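Local coordinates for OBG-type G domain-containing protein (Pyrococcus horikoshii, PDB 2E87) that binds GDP in an Obg-type G domain and is probably a GTP-binding protein of the NOG1 family, although its cellular role is unknown, at residues A[170-175]-A[181-186]; A[249-254]-A[328-333]; A[313-316]-A[322-325]. All coordinates share one frame; numbering follows the deposited sequence.

Interaction 1: A[170-175]-A[181-186]. With GDP (guanosine-5'-diphosphate), chain F.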
ATOM      1  N   VAL A 170      -9.934   9.781  12.200  1.00 33.85           N
ATOM      2  CA  VAL A 170     -11.281   9.475  12.648  1.00 33.82           C
ATOM      3  C   VAL A 170     -11.962   8.763  11.477  1.00 36.07           C
ATOM      4  O   VAL A 170     -11.912   9.233  10.332  1.00 33.29           O
ATOM      5  CB  VAL A 170     -12.099  10.741  12.979  1.00 36.52           C
ATOM      6  CG1 VAL A 170     -13.522  10.332  13.356  1.00 32.99           C
ATOM      7  CG2 VAL A 170     -11.458  11.500  14.132  1.00 34.59           C
ATOM      8  N   VAL A 171     -12.587   7.627  11.772  1.00 37.41           N
ATOM      9  CA  VAL A 171     -13.290   6.824  10.772  1.00 31.18           C
ATOM     10  C   VAL A 171     -14.793   6.899  11.055  1.00 33.71           C
ATOM     11  O   VAL A 171     -15.248   6.478  12.117  1.00 35.46           O
ATOM     12  CB  VAL A 171     -12.814   5.337  10.828  1.00 32.89           C
ATOM     13  CG1 VAL A 171     -13.566   4.503   9.835  1.00 33.65           C
ATOM     14  CG2 VAL A 171     -11.316   5.254  10.546  1.00 28.61           C
ATOM     15  N   ILE A 172     -15.549   7.446  10.102  1.00 31.74           N
ATOM     16  CA  ILE A 172     -16.994   7.598  10.229  1.00 31.33           C
ATOM     17  C   ILE A 172     -17.758   6.419   9.602  1.00 32.24           C
ATOM     18  O   ILE A 172     -17.625   6.152   8.409  1.00 29.22           O
ATOM     19  CB  ILE A 172     -17.460   8.936   9.584  1.00 31.28           C
ATOM     20  CG1 ILE A 172     -16.735  10.106  10.242  1.00 27.70           C
ATOM     21  CG2 ILE A 172     -18.976   9.118   9.750  1.00 30.36           C
ATOM     22  CD1 ILE A 172     -16.939  11.446   9.515  1.00 30.64           C
ATOM     23  N   ALA A 173     -18.554   5.730  10.426  1.00 29.57           N
ATOM     24  CA  ALA A 173     -19.330   4.558   9.992  1.00 31.10           C
ATOM     25  C   ALA A 173     -20.858   4.743  10.111  1.00 33.63           C
ATOM     26  O   ALA A 173     -21.347   5.721  10.688  1.00 31.99           O
ATOM     27  CB  ALA A 173     -18.897   3.333  10.798  1.00 24.76           C
ATOM     28  N   GLY A 174     -21.600   3.792   9.556  1.00 28.83           N
ATOM     29  CA  GLY A 174     -23.045   3.850   9.614  1.00 23.02           C
ATOM     30  C   GLY A 174     -23.633   3.501   8.264  1.00 32.77           C
ATOM     31  O   GLY A 174     -22.929   3.547   7.254  1.00 30.55           O
ATOM     32  N   HIS A 175     -24.924   3.164   8.249  1.00 34.26           N
ATOM     33  CA  HIS A 175     -25.625   2.804   7.022  1.00 34.61           C
ATOM     34  C   HIS A 175     -25.580   3.907   5.975  1.00 36.03           C
ATOM     35  O   HIS A 175     -25.193   5.048   6.247  1.00 38.10           O
ATOM     36  CB  HIS A 175     -27.103   2.490   7.310  1.00 38.20           C
ATOM     37  CG  HIS A 175     -27.357   1.077   7.718  1.00 31.93           C
ATOM     38  ND1 HIS A 175     -27.547   0.706   9.032  1.00 29.28           N
ATOM     39  CD2 HIS A 175     -27.441  -0.060   6.986  1.00 27.64           C
ATOM     40  CE1 HIS A 175     -27.739  -0.600   9.093  1.00 29.65           C
ATOM     41  NE2 HIS A 175     -27.680  -1.090   7.864  1.00 31.35           N
ATOM     42  N   SER A 181     -20.893  11.554   5.113  1.00 32.94           N
ATOM     43  CA  SER A 181     -20.161  12.583   4.373  1.00 36.81           C
ATOM     44  C   SER A 181     -20.570  14.000   4.782  1.00 39.80           C
ATOM     45  O   SER A 181     -19.750  14.918   4.772  1.00 40.90           O
ATOM     46  CB  SER A 181     -20.361  12.406   2.873  1.00 40.58           C
ATOM     47  OG  SER A 181     -21.724  12.534   2.532  1.00 39.36           O
ATOM     48  N   THR A 182     -21.839  14.174   5.140  1.00 37.72           N
ATOM     49  CA  THR A 182     -22.319  15.475   5.564  1.00 35.90           C
ATOM     50  C   THR A 182     -21.541  15.851   6.804  1.00 35.09           C
ATOM     51  O   THR A 182     -21.125  16.996   6.953  1.00 43.00           O
ATOM     52  CB  THR A 182     -23.844  15.464   5.893  1.00 36.40           C
ATOM     53  OG1 THR A 182     -24.586  15.184   4.702  1.00 36.34           O
ATOM     54  CG2 THR A 182     -24.299  16.830   6.448  1.00 34.32           C
ATOM     55  N   LEU A 183     -21.337  14.880   7.690  1.00 29.24           N
ATOM     56  CA  LEU A 183     -20.595  15.124   8.921  1.00 31.46           C
ATOM     57  C   LEU A 183     -19.110  15.357   8.646  1.00 33.78           C
ATOM     58  O   LEU A 183     -18.479  16.213   9.264  1.00 41.44           O
ATOM     59  CB  LEU A 183     -20.749  13.954   9.891  1.00 24.20           C
ATOM     60  CG  LEU A 183     -19.845  14.054  11.116  1.00 33.83           C
ATOM     61  CD1 LEU A 183     -20.177  15.315  11.911  1.00 32.85           C
ATOM     62  CD2 LEU A 183     -20.034  12.845  11.992  1.00 30.52           C
ATOM     63  N   LEU A 184     -18.542  14.593   7.726  1.00 29.98           N
ATOM     64  CA  LEU A 184     -17.133  14.761   7.414  1.00 33.28           C
ATOM     65  C   LEU A 184     -16.884  16.173   6.865  1.00 33.01           C
ATOM     66  O   LEU A 184     -15.899  16.811   7.213  1.00 30.56           O
ATOM     67  CB  LEU A 184     -16.685  13.703   6.396  1.00 30.96           C
ATOM     68  CG  LEU A 184     -15.256  13.794   5.841  1.00 40.17           C
ATOM     69  CD1 LEU A 184     -14.735  12.390   5.466  1.00 30.74           C
ATOM     70  CD2 LEU A 184     -15.239  14.758   4.636  1.00 29.86           C
ATOM     71  N   LYS A 185     -17.782  16.652   6.009  1.00 31.45           N
ATOM     72  CA  LYS A 185     -17.623  17.974   5.420  1.00 38.08           C
ATOM     73  C   LYS A 185     -17.842  19.100   6.421  1.00 40.21           C
ATOM     74  O   LYS A 185     -17.252  20.160   6.289  1.00 40.27           O
ATOM     75  CB  LYS A 185     -18.558  18.135   4.218  1.00 36.02           C
ATOM     76  CG  LYS A 185     -18.157  17.266   3.053  1.00 37.08           C
ATOM     77  CD  LYS A 185     -19.185  17.287   1.956  1.00 45.07           C
ATOM     78  CE  LYS A 185     -18.853  16.249   0.907  1.00 48.82           C
ATOM     79  NZ  LYS A 185     -19.821  16.288  -0.223  1.00 54.81           N
ATOM     80  N   ALA A 186     -18.678  18.865   7.423  1.00 42.88           N
ATOM     81  CA  ALA A 186     -18.948  19.871   8.441  1.00 45.01           C
ATOM     82  C   ALA A 186     -17.768  19.901   9.404  1.00 48.20           C
ATOM     83  O   ALA A 186     -17.470  20.916  10.039  1.00 50.11           O
ATOM     84  CB  ALA A 186     -20.227  19.512   9.201  1.00 40.55           C
TER
HETATM   85  PB  GDP F 400     -23.903   9.103   3.920  1.00 34.29           P
HETATM   86  O1B GDP F 400     -24.430   8.254   2.778  1.00 35.50           O
HETATM   87  O2B GDP F 400     -23.982   8.322   5.336  1.00 38.01           O
HETATM   88  O3B GDP F 400     -22.670   9.972   3.654  1.00 40.28           O
HETATM   89  O3A GDP F 400     -25.062  10.185   4.087  1.00 38.10           O
HETATM   90  PA  GDP F 400     -25.091  11.734   3.624  1.00 49.44           P
HETATM   91  O1A GDP F 400     -24.017  12.521   4.289  1.00 35.94           O
HETATM   92  O2A GDP F 400     -24.934  11.799   2.013  1.00 43.14           O
HETATM   93  O5' GDP F 400     -26.522  12.309   4.080  1.00 49.60           O
HETATM   94  C5' GDP F 400     -27.552  11.566   3.400  1.00 49.26           C
HETATM   95  C4' GDP F 400     -28.806  12.445   3.237  1.00 50.05           C
HETATM   96  O4' GDP F 400     -29.256  12.913   4.564  1.00 45.67           O
HETATM   97  C3' GDP F 400     -28.589  13.738   2.450  1.00 50.55           C
HETATM   98  O3' GDP F 400     -29.418  14.280   1.419  1.00 52.83           O
HETATM   99  C2' GDP F 400     -28.121  14.720   3.542  1.00 50.41           C
HETATM  100  O2' GDP F 400     -28.456  16.051   3.100  1.00 51.86           O
HETATM  101  C1' GDP F 400     -29.155  14.389   4.598  1.00 51.49           C
HETATM  102  N9  GDP F 400     -28.747  14.806   5.948  1.00 55.30           N
HETATM  103  C8  GDP F 400     -27.492  14.746   6.498  1.00 58.10           C
HETATM  104  N7  GDP F 400     -27.513  15.206   7.722  1.00 57.03           N
HETATM  105  C5  GDP F 400     -28.776  15.585   8.036  1.00 55.60           C
HETATM  106  C6  GDP F 400     -29.405  16.152   9.200  1.00 53.62           C
HETATM  107  O6  GDP F 400     -28.756  16.399  10.212  1.00 48.85           O
HETATM  108  N1  GDP F 400     -30.756  16.409   9.150  1.00 57.49           N
HETATM  109  C2  GDP F 400     -31.495  16.130   8.005  1.00 57.60           C
HETATM  110  N2  GDP F 400     -32.837  16.397   7.984  1.00 61.75           N
HETATM  111  N3  GDP F 400     -30.923  15.613   6.926  1.00 56.93           N
HETATM  112  C4  GDP F 400     -29.586  15.327   6.898  1.00 58.50           C
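Ile172 meets Leu183 and Leu184 through a single methyl. Its CG1 branch stands beside the backbone N (chi1 -58°) and runs on extended, which carries CD1 off the strand and onto the helix. There Ile172 CD1 rests 3.9 Å from Leu184 CB, close to where the Leu184 side chain leaves its backbone, and the two side chains run obliquely to each other. Leu183 adds a second apolar contact, with its CD2 4.2 Å from the same Ile172 CD1.

The loop from Gly174 to Ser181, linking strand 169-173 to helix 180-187, fits a P-loop (Walker A motif) and here holds the diphosphate of GDP. The amides of Asn177, Gly179 and Lys180 also bind the nucleotide.

Polar contacts with the diphosphate come from the first helical residues. Ser181 N donates to O3B of GDP at 2.8 Å in an almost straight bond (175°), while Ser181 OG lies within reach of an oxygen of each phosphate, 3.0 Å from O3B and 2.9 Å from O1A of GDP, and its one proton can serve either. Thr182 grips O1A twice, with N at 2.9 Å and OG1 at 2.8 Å from that oxygen, and its CG2 lies 3.8 Å from C8 of the guanine. Exchanging Thr182 for an alanine would probably leave O1A without the hydroxyl donor and C8 of the base without its methyl neighbour.

Interaction 2: A[249-254]-A[328-333]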
ATOM      1  N   LEU A 249      -9.994   6.347  16.010  1.00 39.53           N
ATOM      2  CA  LEU A 249     -11.283   6.634  16.617  1.00 39.59           C
ATOM      3  C   LEU A 249     -12.384   6.384  15.593  1.00 39.05           C
ATOM      4  O   LEU A 249     -12.279   6.768  14.433  1.00 37.29           O
ATOM      5  CB  LEU A 249     -11.376   8.086  17.088  1.00 36.88           C
ATOM      6  CG  LEU A 249     -12.794   8.486  17.528  1.00 40.37           C
ATOM      7  CD1 LEU A 249     -13.191   7.696  18.767  1.00 35.54           C
ATOM      8  CD2 LEU A 249     -12.842   9.965  17.824  1.00 40.66           C
ATOM      9  N   ILE A 250     -13.442   5.735  16.034  1.00 35.22           N
ATOM     10  CA  ILE A 250     -14.545   5.456  15.155  1.00 34.29           C
ATOM     11  C   ILE A 250     -15.788   6.196  15.604  1.00 32.66           C
ATOM     12  O   ILE A 250     -16.195   6.081  16.755  1.00 33.78           O
ATOM     13  CB  ILE A 250     -14.846   3.947  15.124  1.00 40.47           C
ATOM     14  CG1 ILE A 250     -13.761   3.222  14.314  1.00 44.20           C
ATOM     15  CG2 ILE A 250     -16.217   3.707  14.543  1.00 34.61           C
ATOM     16  CD1 ILE A 250     -13.998   1.743  14.176  1.00 45.48           C
ATOM     17  N   ILE A 251     -16.359   6.984  14.698  1.00 32.50           N
ATOM     18  CA  ILE A 251     -17.596   7.714  14.963  1.00 32.73           C
ATOM     19  C   ILE A 251     -18.702   6.921  14.281  1.00 34.92           C
ATOM     20  O   ILE A 251     -18.663   6.703  13.074  1.00 40.08           O
ATOM     21  CB  ILE A 251     -17.614   9.133  14.358  1.00 33.79           C
ATOM     22  CG1 ILE A 251     -16.711  10.077  15.156  1.00 33.86           C
ATOM     23  CG2 ILE A 251     -19.031   9.681  14.396  1.00 36.91           C
ATOM     24  CD1 ILE A 251     -16.586  11.463  14.539  1.00 26.81           C
ATOM     25  N   TYR A 252     -19.679   6.473  15.053  1.00 34.77           N
ATOM     26  CA  TYR A 252     -20.771   5.706  14.483  1.00 33.61           C
ATOM     27  C   TYR A 252     -22.034   6.545  14.505  1.00 37.74           C
ATOM     28  O   TYR A 252     -22.505   6.937  15.575  1.00 32.93           O
ATOM     29  CB  TYR A 252     -21.014   4.425  15.274  1.00 30.00           C
ATOM     30  CG  TYR A 252     -21.837   3.451  14.487  1.00 31.17           C
ATOM     31  CD1 TYR A 252     -21.222   2.484  13.700  1.00 32.33           C
ATOM     32  CD2 TYR A 252     -23.227   3.563  14.436  1.00 29.48           C
ATOM     33  CE1 TYR A 252     -21.966   1.653  12.866  1.00 35.18           C
ATOM     34  CE2 TYR A 252     -23.978   2.737  13.611  1.00 37.20           C
ATOM     35  CZ  TYR A 252     -23.337   1.781  12.825  1.00 37.94           C
ATOM     36  OH  TYR A 252     -24.052   0.955  11.992  1.00 47.66           O
ATOM     37  N   ILE A 253     -22.578   6.812  13.323  1.00 36.38           N
ATOM     38  CA  ILE A 253     -23.781   7.612  13.216  1.00 36.80           C
ATOM     39  C   ILE A 253     -25.056   6.786  13.049  1.00 40.16           C
ATOM     40  O   ILE A 253     -25.134   5.924  12.170  1.00 38.72           O
ATOM     41  CB  ILE A 253     -23.724   8.571  12.013  1.00 34.11           C
ATOM     42  CG1 ILE A 253     -22.461   9.438  12.066  1.00 32.79           C
ATOM     43  CG2 ILE A 253     -24.971   9.439  12.005  1.00 30.88           C
ATOM     44  CD1 ILE A 253     -22.313  10.384  10.880  1.00 25.31           C
ATOM     45  N   PHE A 254     -26.037   7.066  13.905  1.00 39.87           N
ATOM     46  CA  PHE A 254     -27.362   6.442  13.857  1.00 41.21           C
ATOM     47  C   PHE A 254     -28.303   7.515  13.296  1.00 43.44           C
ATOM     48  O   PHE A 254     -28.073   8.705  13.507  1.00 45.87           O
ATOM     49  CB  PHE A 254     -27.890   6.098  15.254  1.00 38.23           C
ATOM     50  CG  PHE A 254     -27.308   4.856  15.856  1.00 40.09           C
ATOM     51  CD1 PHE A 254     -26.289   4.938  16.799  1.00 41.81           C
ATOM     52  CD2 PHE A 254     -27.810   3.603  15.512  1.00 36.92           C
ATOM     53  CE1 PHE A 254     -25.782   3.791  17.394  1.00 41.40           C
ATOM     54  CE2 PHE A 254     -27.315   2.454  16.097  1.00 37.79           C
ATOM     55  CZ  PHE A 254     -26.299   2.543  17.041  1.00 37.83           C
ATOM     56  N   GLU A 328     -15.074  18.903  19.418  1.00 49.94           N
ATOM     57  CA  GLU A 328     -14.533  19.004  20.763  1.00 52.83           C
ATOM     58  C   GLU A 328     -14.158  17.621  21.258  1.00 50.91           C
ATOM     59  O   GLU A 328     -13.043  17.395  21.722  1.00 51.40           O
ATOM     60  CB  GLU A 328     -15.574  19.588  21.726  1.00 60.61           C
ATOM     61  CG  GLU A 328     -15.724  21.109  21.752  1.00 72.58           C
ATOM     62  CD  GLU A 328     -16.897  21.557  22.644  1.00 80.76           C
ATOM     63  OE1 GLU A 328     -16.987  21.095  23.812  1.00 77.56           O
ATOM     64  OE2 GLU A 328     -17.725  22.373  22.175  1.00 81.31           O
ATOM     65  N   GLU A 329     -15.110  16.699  21.166  1.00 48.48           N
ATOM     66  CA  GLU A 329     -14.897  15.339  21.636  1.00 48.47           C
ATOM     67  C   GLU A 329     -13.785  14.616  20.861  1.00 47.91           C
ATOM     68  O   GLU A 329     -13.078  13.776  21.431  1.00 46.28           O
ATOM     69  CB  GLU A 329     -16.212  14.553  21.562  1.00 49.58           C
ATOM     70  CG  GLU A 329     -16.150  13.156  22.155  1.00 54.77           C
ATOM     71  CD  GLU A 329     -15.659  13.151  23.592  1.00 62.98           C
ATOM     72  OE1 GLU A 329     -16.146  13.984  24.391  1.00 67.34           O
ATOM     73  OE2 GLU A 329     -14.795  12.310  23.926  1.00 58.44           O
ATOM     74  N   ILE A 330     -13.631  14.941  19.575  1.00 44.76           N
ATOM     75  CA  ILE A 330     -12.590  14.322  18.750  1.00 42.42           C
ATOM     76  C   ILE A 330     -11.251  14.744  19.317  1.00 43.54           C
ATOM     77  O   ILE A 330     -10.384  13.917  19.586  1.00 38.09           O
ATOM     78  CB  ILE A 330     -12.662  14.800  17.288  1.00 40.87           C
ATOM     79  CG1 ILE A 330     -13.891  14.199  16.615  1.00 32.92           C
ATOM     80  CG2 ILE A 330     -11.370  14.462  16.553  1.00 37.09           C
ATOM     81  CD1 ILE A 330     -14.089  14.671  15.185  1.00 39.87           C
ATOM     82  N   ILE A 331     -11.110  16.051  19.499  1.00 46.53           N
ATOM     83  CA  ILE A 331      -9.897  16.644  20.033  1.00 45.84           C
ATOM     84  C   ILE A 331      -9.531  16.094  21.397  1.00 49.23           C
ATOM     85  O   ILE A 331      -8.371  15.793  21.656  1.00 53.38           O
ATOM     86  CB  ILE A 331     -10.048  18.160  20.134  1.00 49.01           C
ATOM     87  CG1 ILE A 331     -10.175  18.748  18.728  1.00 42.37           C
ATOM     88  CG2 ILE A 331      -8.862  18.741  20.882  1.00 46.83           C
ATOM     89  CD1 ILE A 331     -10.915  20.044  18.664  1.00 46.29           C
ATOM     90  N   LYS A 332     -10.513  15.955  22.276  1.00 51.12           N
ATOM     91  CA  LYS A 332     -10.236  15.432  23.605  1.00 55.60           C
ATOM     92  C   LYS A 332      -9.751  13.989  23.552  1.00 54.86           C
ATOM     93  O   LYS A 332      -8.932  13.566  24.364  1.00 52.86           O
ATOM     94  CB  LYS A 332     -11.488  15.513  24.481  1.00 58.72           C
ATOM     95  CG  LYS A 332     -11.343  14.793  25.812  1.00 65.56           C
ATOM     96  CD  LYS A 332     -12.638  14.800  26.602  1.00 72.53           C
ATOM     97  CE  LYS A 332     -12.450  14.113  27.954  1.00 72.87           C
ATOM     98  NZ  LYS A 332     -13.691  14.195  28.771  1.00 74.84           N
ATOM     99  N   THR A 333     -10.263  13.239  22.585  1.00 54.99           N
ATOM    100  CA  THR A 333      -9.909  11.835  22.440  1.00 52.90           C
ATOM    101  C   THR A 333      -8.579  11.623  21.744  1.00 54.14           C
ATOM    102  O   THR A 333      -7.810  10.742  22.122  1.00 55.42           O
ATOM    103  CB  THR A 333     -10.981  11.064  21.623  1.00 56.61           C
ATOM    104  OG1 THR A 333     -12.261  11.196  22.257  1.00 57.99           O
ATOM    105  CG2 THR A 333     -10.620   9.586  21.517  1.00 49.22           C
TER
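Leu249 and Ile251 turn from strand 249-254 toward helix residues Ile330 and Thr333, while the strand's flat groups, Tyr252 and Phe254, pack against helix 264-277. On one face of the Phe254 ring, Tyr252 CD2 lies 3.9 Å above the plane, displaced toward the rim. Tyr252 in turn meets Phe271 edge-to-face, and Phe254 touches Gln267 and Ile268, so these rings belong to the layer made with helix 264-277.

Toward residues 328-333 the contact is aliphatic. Ile251 CD1 and Ile330 CD1 meet methyl to methyl at 4.1 Å, with the two side chains crossing at about a right angle. In both isoleucines CG1 stands beside the backbone N (chi1 -74° in Ile251 and -71° in Ile330), and each chain then extends to bring its terminal methyl to the other. Val170 of the adjoining strand touches both of them and widens this apolar patch.

The segment axes approach to 10.5 Å and run nearly antiparallel. This is the layering of a P-loop GTPase fold, in which helices pack on a central beta-sheet; helix 323-350 follows the last strand and returns against the interior strands.

Leu249 divides its two methyls between helical neighbours. Its CD1 is 4.2 Å from Thr333 CG2, and its CD2 reaches toward the backbone at Ile330 CA, 4.5 Å away. Thr333 can offer a methyl here because its hydroxyl is turned back to the helix: Thr333 OG1 donates to Glu329 O at 2.8 Å. Thr333 N binds the same carbonyl at 3.1 Å from the opposite face of its plane, so Glu329 O takes two bonds from one residue.

Interaction 3: A[313-316]-A[322-325]. With GDP (guanosine-5'-diphosphate), chain F.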
ATOM      1  N   ILE A 313     -23.719  11.687  21.433  1.00 49.25           N
ATOM      2  CA  ILE A 313     -23.843  13.115  21.220  1.00 47.17           C
ATOM      3  C   ILE A 313     -24.956  13.329  20.194  1.00 51.70           C
ATOM      4  O   ILE A 313     -24.896  12.794  19.083  1.00 55.51           O
ATOM      5  CB  ILE A 313     -22.545  13.708  20.653  1.00 47.03           C
ATOM      6  CG1 ILE A 313     -21.398  13.491  21.640  1.00 44.87           C
ATOM      7  CG2 ILE A 313     -22.744  15.179  20.332  1.00 39.48           C
ATOM      8  CD1 ILE A 313     -20.054  13.983  21.142  1.00 39.42           C
ATOM      9  N   LYS A 314     -25.975  14.094  20.571  1.00 50.02           N
ATOM     10  CA  LYS A 314     -27.082  14.389  19.668  1.00 52.83           C
ATOM     11  C   LYS A 314     -26.647  15.504  18.707  1.00 51.78           C
ATOM     12  O   LYS A 314     -26.042  16.484  19.133  1.00 57.67           O
ATOM     13  CB  LYS A 314     -28.302  14.794  20.498  1.00 51.03           C
ATOM     14  CG  LYS A 314     -28.870  13.613  21.279  1.00 62.33           C
ATOM     15  CD  LYS A 314     -29.901  14.002  22.344  1.00 74.23           C
ATOM     16  CE  LYS A 314     -29.245  14.512  23.638  1.00 79.31           C
ATOM     17  NZ  LYS A 314     -30.247  14.816  24.716  1.00 79.85           N
ATOM     18  N   ILE A 315     -26.932  15.357  17.415  1.00 49.36           N
ATOM     19  CA  ILE A 315     -26.519  16.367  16.431  1.00 45.93           C
ATOM     20  C   ILE A 315     -27.391  16.443  15.178  1.00 47.32           C
ATOM     21  O   ILE A 315     -28.315  15.653  14.979  1.00 51.00           O
ATOM     22  CB  ILE A 315     -25.063  16.113  15.897  1.00 44.98           C
ATOM     23  CG1 ILE A 315     -25.078  14.996  14.845  1.00 50.26           C
ATOM     24  CG2 ILE A 315     -24.119  15.724  17.032  1.00 48.30           C
ATOM     25  CD1 ILE A 315     -23.773  14.830  14.063  1.00 45.21           C
ATOM     26  N   SER A 316     -27.062  17.409  14.327  1.00 49.44           N
ATOM     27  CA  SER A 316     -27.721  17.608  13.041  1.00 49.83           C
ATOM     28  C   SER A 316     -26.607  18.048  12.106  1.00 49.67           C
ATOM     29  O   SER A 316     -26.275  19.226  12.031  1.00 51.01           O
ATOM     30  CB  SER A 316     -28.793  18.692  13.111  1.00 50.02           C
ATOM     31  OG  SER A 316     -29.207  19.056  11.801  1.00 48.95           O
ATOM     32  N   GLY A 322     -24.658  20.845  17.118  1.00 53.66           N
ATOM     33  CA  GLY A 322     -23.851  19.819  17.764  1.00 53.66           C
ATOM     34  C   GLY A 322     -22.504  19.463  17.149  1.00 55.00           C
ATOM     35  O   GLY A 322     -21.701  18.786  17.794  1.00 52.11           O
ATOM     36  N   ILE A 323     -22.251  19.901  15.918  1.00 53.25           N
ATOM     37  CA  ILE A 323     -20.982  19.614  15.246  1.00 52.60           C
ATOM     38  C   ILE A 323     -19.793  19.989  16.121  1.00 54.05           C
ATOM     39  O   ILE A 323     -18.810  19.246  16.209  1.00 53.56           O
ATOM     40  CB  ILE A 323     -20.882  20.369  13.902  1.00 49.36           C
ATOM     41  CG1 ILE A 323     -21.987  19.883  12.965  1.00 49.91           C
ATOM     42  CG2 ILE A 323     -19.529  20.149  13.269  1.00 51.85           C
ATOM     43  CD1 ILE A 323     -22.105  18.375  12.891  1.00 49.90           C
ATOM     44  N   ASP A 324     -19.891  21.134  16.787  1.00 51.36           N
ATOM     45  CA  ASP A 324     -18.817  21.587  17.658  1.00 52.31           C
ATOM     46  C   ASP A 324     -18.649  20.655  18.855  1.00 48.78           C
ATOM     47  O   ASP A 324     -17.558  20.527  19.405  1.00 49.47           O
ATOM     48  CB  ASP A 324     -19.080  23.028  18.100  1.00 62.04           C
ATOM     49  CG  ASP A 324     -19.122  23.993  16.917  1.00 73.64           C
ATOM     50  OD1 ASP A 324     -18.073  24.166  16.251  1.00 79.17           O
ATOM     51  OD2 ASP A 324     -20.202  24.567  16.644  1.00 79.23           O
ATOM     52  N   LEU A 325     -19.719  19.988  19.263  1.00 46.33           N
ATOM     53  CA  LEU A 325     -19.595  19.059  20.377  1.00 44.06           C
ATOM     54  C   LEU A 325     -18.788  17.855  19.887  1.00 45.17           C
ATOM     55  O   LEU A 325     -18.024  17.268  20.647  1.00 44.04           O
ATOM     56  CB  LEU A 325     -20.970  18.605  20.854  1.00 41.50           C
ATOM     57  CG  LEU A 325     -21.859  19.672  21.511  1.00 50.54           C
ATOM     58  CD1 LEU A 325     -23.235  19.083  21.832  1.00 44.22           C
ATOM     59  CD2 LEU A 325     -21.194  20.178  22.783  1.00 43.83           C
TER
HETATM   60  PB  GDP F 400     -23.903   9.103   3.920  1.00 34.29           P
HETATM   61  O1B GDP F 400     -24.430   8.254   2.778  1.00 35.50           O
HETATM   62  O2B GDP F 400     -23.982   8.322   5.336  1.00 38.01           O
HETATM   63  O3B GDP F 400     -22.670   9.972   3.654  1.00 40.28           O
HETATM   64  O3A GDP F 400     -25.062  10.185   4.087  1.00 38.10           O
HETATM   65  PA  GDP F 400     -25.091  11.734   3.624  1.00 49.44           P
HETATM   66  O1A GDP F 400     -24.017  12.521   4.289  1.00 35.94           O
HETATM   67  O2A GDP F 400     -24.934  11.799   2.013  1.00 43.14           O
HETATM   68  O5' GDP F 400     -26.522  12.309   4.080  1.00 49.60           O
HETATM   69  C5' GDP F 400     -27.552  11.566   3.400  1.00 49.26           C
HETATM   70  C4' GDP F 400     -28.806  12.445   3.237  1.00 50.05           C
HETATM   71  O4' GDP F 400     -29.256  12.913   4.564  1.00 45.67           O
HETATM   72  C3' GDP F 400     -28.589  13.738   2.450  1.00 50.55           C
HETATM   73  O3' GDP F 400     -29.418  14.280   1.419  1.00 52.83           O
HETATM   74  C2' GDP F 400     -28.121  14.720   3.542  1.00 50.41           C
HETATM   75  O2' GDP F 400     -28.456  16.051   3.100  1.00 51.86           O
HETATM   76  C1' GDP F 400     -29.155  14.389   4.598  1.00 51.49           C
HETATM   77  N9  GDP F 400     -28.747  14.806   5.948  1.00 55.30           N
HETATM   78  C8  GDP F 400     -27.492  14.746   6.498  1.00 58.10           C
HETATM   79  N7  GDP F 400     -27.513  15.206   7.722  1.00 57.03           N
HETATM   80  C5  GDP F 400     -28.776  15.585   8.036  1.00 55.60           C
HETATM   81  C6  GDP F 400     -29.405  16.152   9.200  1.00 53.62           C
HETATM   82  O6  GDP F 400     -28.756  16.399  10.212  1.00 48.85           O
HETATM   83  N1  GDP F 400     -30.756  16.409   9.150  1.00 57.49           N
HETATM   84  C2  GDP F 400     -31.495  16.130   8.005  1.00 57.60           C
HETATM   85  N2  GDP F 400     -32.837  16.397   7.984  1.00 61.75           N
HETATM   86  N3  GDP F 400     -30.923  15.613   6.926  1.00 56.93           N
HETATM   87  C4  GDP F 400     -29.586  15.327   6.898  1.00 58.50           C
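Ile313 and Ile315 face the start of helix 323-350, and both use their CG2 and CD1 methyls. Ile313 lays CG2 3.9 Å from Leu325 CB, its side chain running obliquely to that of the leucine, while Ile313 CD1 approaches the backbone at Leu325 O, also at 3.9 Å. In Ile315, CD1 meets Ile323 CD1 at 4.1 Å and CG2 lies 4.0 Å from Gly322 O; CG1 of Ile315 stands between the backbone N and the carbonyl carbon (chi1 78°), leaving CG2 on the side of the glycine.

Gly322, the N-cap residue, allows the backbones to come together: its CA is 4.2 Å from Lys314 O, a side chain here would run into Lys314 O and Ile315 CG2, and its backbone angles (phi 91°) by themselves call for glycine. Next to Ile315, Ser316 O lies 4.3 Å from Ile323 CD1, and Ser316 OG comes within hydrogen-bonding distance of O6 of GDP, 3.1 Å away.

Further out, the amide of Lys319 bonds to Ser316 OG and helps to fix the hydroxyl near the base, with a weak bond to Asp291 beside it. Backbone bonds from Ile313 and Ile315 to Ile287 hold the segment against the neighbouring strand, and Ile323 also packs on Leu187. The turn from Ser316 through Ala317 and Leu318, between the last strand and the last helix, is consistent with the G5 guanine-recognition motif of GTPases.

The three contacts lie on one sheet, their centres 10 to 12 Å apart. Interactions 1 and 2 are joined by strand pairing, with Val171 N 2.8 Å from Leu249 O and Ala173 N 2.8 Å from Ile251 O, and by Leu183 CD2 packing 3.5 Å from Ile253 CD1. Leu183 also reaches interaction 3, where its CD1 is 3.7 Å from Ile323 CD1. Interactions 2 and 3 share helix 323-350, and Glu329 CB touches Ile313 CD1 at 3.9 Å. GDP touches interactions 1 and 3: residues 181-182 bind its phosphates, and Ser316 lies beside O6 of its guanine, while the side chain of Ile251 in interaction 2 lies about 10 Å from the nucleotide.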